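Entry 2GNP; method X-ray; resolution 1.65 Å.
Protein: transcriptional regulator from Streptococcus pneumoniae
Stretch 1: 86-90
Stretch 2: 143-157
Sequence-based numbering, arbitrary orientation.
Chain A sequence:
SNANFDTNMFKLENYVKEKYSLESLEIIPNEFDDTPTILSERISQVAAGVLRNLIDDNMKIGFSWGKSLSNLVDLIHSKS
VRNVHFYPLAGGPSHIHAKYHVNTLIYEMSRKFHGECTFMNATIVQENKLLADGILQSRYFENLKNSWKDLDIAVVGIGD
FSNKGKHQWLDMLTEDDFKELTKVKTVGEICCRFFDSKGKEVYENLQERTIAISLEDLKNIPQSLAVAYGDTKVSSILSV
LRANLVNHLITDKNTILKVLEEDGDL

Stretch 1 (86-90) FYPLA
Stretch 2, residues 143-157: NLKNSWKDLDIAVVG

A single hydrogen bond joins these two largely apolar surfaces, and it runs from an indole to a backbone carbonyl: Trp148 NE1 donates to Pro88 O at 2.7 Å, with a nearly straight N-H...O angle of 171°. The acceptor lies at the edge of the indole, near its plane, as a ring N-H requires. Trp148 (chi1 -73°, chi2 -23°) thus offers a polar donor from a large hydrophobic side chain, and the carbonyl is satisfied within the buried contact. Beside this bond, Leu89 CD2 packs 4.2 Å from Trp148 CD1.

Residues 86-88 are extended, with phi/psi near -135/154 at Tyr87 and -86/137 at Pro88; Leu89 then turns to -87/-27. The helix through 143-147 (-72/-47 at Leu144, -62/-36 at Ser147) crosses this strand at -100°, its axis 9.4 Å away at closest approach. In register, Tyr87 CA lies 7.4 Å from Leu144 CA, and Leu89 CA 7.3 Å from Trp148 CA.

Tyr87 points toward the second stretch in the m rotamer, chi2 90°. Ser147 CB sits over one face of its ring, 4.0 Å from the centroid, a CH-pi contact 23° off the ring normal. Ser147 OG (chi1 m) donates to Asn143 O at 3.0 Å, so its hydroxyl is satisfied beside the aromatic ring. Leu144 (chi1 -160°, chi2 -149°) brings CD2 4.1 Å from Tyr87 CD2 and CD1 4.0 Å from Pro88 CG, apolar groups suited to burial.

A type I turn from Ser147 to Asp150 follows, then Leu151 and the strand beginning at Ile153 (-120/144 at Ala154, -142/149 at Val156). Leu151 (m, t) places CD2 3.5 Å from Tyr87 CD1 and CD1 3.4 Å from Leu89 CD2. The CA-to-CB bond of Leu89 points away from the second stretch, but its mt rotamer brings the end nearer: CD1 lies 3.9 Å from Ala154 CB and 3.5 Å from Val156 CG1 (Val156 chi1 m). Its forked, apolar end fits a buried site lined by Leu151, Ala154 and Val156. The contact buries 442 Å², both sides summed.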

# COMPACT_ATOMS: atom_id res chain seq x y z
N PHE A 86 15.23 -0.49 5.88
CA PHE A 86 13.75 -0.35 5.83
C PHE A 86 13.40 1.09 6.19
O PHE A 86 13.97 1.65 7.12
CB PHE A 86 13.14 -1.29 6.92
CG PHE A 86 13.25 -2.76 6.53
CD1 PHE A 86 14.22 -3.59 7.12
CD2 PHE A 86 12.48 -3.26 5.48
CE1 PHE A 86 14.37 -4.90 6.66
CE2 PHE A 86 12.55 -4.60 5.08
CZ PHE A 86 13.50 -5.41 5.67
N TYR A 87 12.40 1.63 5.48
CA TYR A 87 11.98 3.06 5.58
C TYR A 87 10.44 3.06 5.65
O TYR A 87 9.79 2.13 5.16
CB TYR A 87 12.39 3.85 4.34
CG TYR A 87 13.88 3.84 4.12
CD1 TYR A 87 14.42 2.84 3.33
CD2 TYR A 87 14.71 4.80 4.70
CE1 TYR A 87 15.83 2.77 3.12
CE2 TYR A 87 16.11 4.76 4.48
CZ TYR A 87 16.63 3.71 3.69
OH TYR A 87 18.00 3.64 3.49
N PRO A 88 9.86 4.11 6.27
CA PRO A 88 8.41 4.33 6.21
C PRO A 88 8.07 5.10 4.95
O PRO A 88 8.79 6.06 4.59
CB PRO A 88 8.13 5.22 7.47
CG PRO A 88 9.46 6.07 7.65
CD PRO A 88 10.59 5.06 7.11
N LEU A 89 7.00 4.68 4.28
CA LEU A 89 6.46 5.41 3.13
C LEU A 89 5.48 6.50 3.61
O LEU A 89 5.25 7.51 2.90
CB LEU A 89 5.74 4.50 2.17
CG LEU A 89 6.68 3.46 1.50
CD1 LEU A 89 5.74 2.45 0.85
CD2 LEU A 89 7.64 4.16 0.49
N ALA A 90 4.89 6.28 4.75
CA ALA A 90 3.83 7.11 5.28
C ALA A 90 3.51 6.57 6.68
O ALA A 90 3.56 5.34 6.90
CB ALA A 90 2.59 7.04 4.37
N ASN A 143 17.44 12.83 4.70
CA ASN A 143 17.82 11.43 4.43
C ASN A 143 16.57 10.65 3.96
O ASN A 143 16.61 9.89 2.97
CB ASN A 143 18.42 10.73 5.68
CG ASN A 143 19.79 11.28 6.13
OD1 ASN A 143 20.11 11.33 7.35
ND2 ASN A 143 20.63 11.64 5.15
N LEU A 144 15.47 10.84 4.68
CA LEU A 144 14.25 10.04 4.42
C LEU A 144 13.65 10.52 3.08
O LEU A 144 13.36 9.74 2.19
CB LEU A 144 13.27 10.20 5.59
CG LEU A 144 12.22 9.09 5.70
CD1 LEU A 144 10.95 9.53 6.25
CD2 LEU A 144 12.13 8.01 4.60
N LYS A 145 13.56 11.85 2.91
CA LYS A 145 13.09 12.42 1.64
C LYS A 145 13.82 11.90 0.43
O LYS A 145 13.20 11.57 -0.57
CB LYS A 145 13.25 13.96 1.68
CG LYS A 145 12.82 14.69 0.36
CD LYS A 145 12.68 16.22 0.58
CE LYS A 145 12.17 16.90 -0.71
NZ LYS A 145 11.71 18.30 -0.39
N ASN A 146 15.15 11.84 0.53
CA ASN A 146 16.01 11.35 -0.55
C ASN A 146 15.81 9.86 -0.78
O ASN A 146 15.77 9.41 -1.90
CB ASN A 146 17.48 11.66 -0.27
CG ASN A 146 17.80 13.15 -0.46
OD1 ASN A 146 17.03 13.87 -1.11
ND2 ASN A 146 18.94 13.60 0.06
N SER A 147 15.69 9.13 0.31
CA SER A 147 15.48 7.71 0.23
C SER A 147 14.16 7.35 -0.47
O SER A 147 14.10 6.38 -1.22
CB SER A 147 15.62 7.04 1.63
OG SER A 147 17.00 7.05 2.10
N TRP A 148 13.10 8.15 -0.29
CA TRP A 148 11.88 7.94 -1.07
C TRP A 148 12.06 8.01 -2.58
O TRP A 148 11.21 7.50 -3.32
CB TRP A 148 10.82 8.95 -0.66
CG TRP A 148 10.16 8.74 0.67
CD1 TRP A 148 10.04 7.54 1.40
CD2 TRP A 148 9.42 9.71 1.39
NE1 TRP A 148 9.33 7.74 2.53
CE2 TRP A 148 8.93 9.08 2.57
CE3 TRP A 148 9.14 11.10 1.18
CZ2 TRP A 148 8.18 9.75 3.53
CZ3 TRP A 148 8.38 11.77 2.17
CH2 TRP A 148 7.91 11.10 3.31
N LYS A 149 13.14 8.65 -3.03
CA LYS A 149 13.43 8.79 -4.46
C LYS A 149 14.26 7.64 -5.01
O LYS A 149 14.44 7.56 -6.22
CB LYS A 149 14.07 10.15 -4.78
CG LYS A 149 13.13 11.31 -4.34
CD LYS A 149 13.76 12.68 -4.46
CE LYS A 149 12.74 13.81 -4.20
NZ LYS A 149 11.34 13.65 -4.78
N ASP A 150 14.77 6.78 -4.14
CA ASP A 150 15.57 5.69 -4.65
C ASP A 150 15.36 4.33 -3.94
O ASP A 150 16.29 3.50 -3.80
CB ASP A 150 17.04 6.11 -4.78
CG ASP A 150 17.78 5.93 -3.55
OD1 ASP A 150 17.22 6.23 -2.48
OD2 ASP A 150 18.93 5.42 -3.66
N LEU A 151 14.10 4.08 -3.56
CA LEU A 151 13.78 2.77 -2.99
C LEU A 151 13.80 1.69 -4.05
O LEU A 151 13.51 1.92 -5.24
CB LEU A 151 12.40 2.79 -2.39
CG LEU A 151 12.32 3.68 -1.13
CD1 LEU A 151 10.83 3.64 -0.71
CD2 LEU A 151 13.27 3.29 0.01
N ASP A 152 14.17 0.49 -3.61
CA ASP A 152 14.13 -0.68 -4.47
C ASP A 152 12.76 -1.37 -4.47
O ASP A 152 12.30 -1.85 -5.50
CB ASP A 152 15.17 -1.71 -4.03
CG ASP A 152 16.58 -1.19 -4.22
OD1 ASP A 152 16.98 -1.03 -5.39
OD2 ASP A 152 17.23 -0.84 -3.24
N ILE A 153 12.15 -1.45 -3.28
CA ILE A 153 10.87 -2.16 -3.13
C ILE A 153 9.99 -1.27 -2.26
O ILE A 153 10.51 -0.58 -1.40
CB ILE A 153 11.06 -3.47 -2.40
CG1 ILE A 153 11.90 -4.41 -3.28
CG2 ILE A 153 9.68 -4.07 -2.01
CD1 ILE A 153 12.31 -5.68 -2.46
N ALA A 154 8.72 -1.22 -2.60
CA ALA A 154 7.71 -0.64 -1.66
C ALA A 154 6.73 -1.76 -1.39
O ALA A 154 6.40 -2.50 -2.30
CB ALA A 154 6.99 0.49 -2.30
N VAL A 155 6.22 -1.82 -0.16
CA VAL A 155 5.18 -2.79 0.26
C VAL A 155 4.06 -1.98 0.84
O VAL A 155 4.28 -1.33 1.83
CB VAL A 155 5.72 -3.82 1.27
CG1 VAL A 155 4.71 -5.03 1.45
CG2 VAL A 155 7.11 -4.38 0.75
N VAL A 156 2.86 -2.10 0.25
CA VAL A 156 1.76 -1.19 0.62
C VAL A 156 0.40 -1.95 0.66
O VAL A 156 0.19 -2.96 -0.04
CB VAL A 156 1.63 -0.01 -0.37
CG1 VAL A 156 2.94 0.78 -0.46
CG2 VAL A 156 1.13 -0.48 -1.77
N GLY A 157 -0.48 -1.49 1.52
CA GLY A 157 -1.90 -1.86 1.44
C GLY A 157 -2.62 -0.77 0.61
O GLY A 157 -2.02 0.24 0.22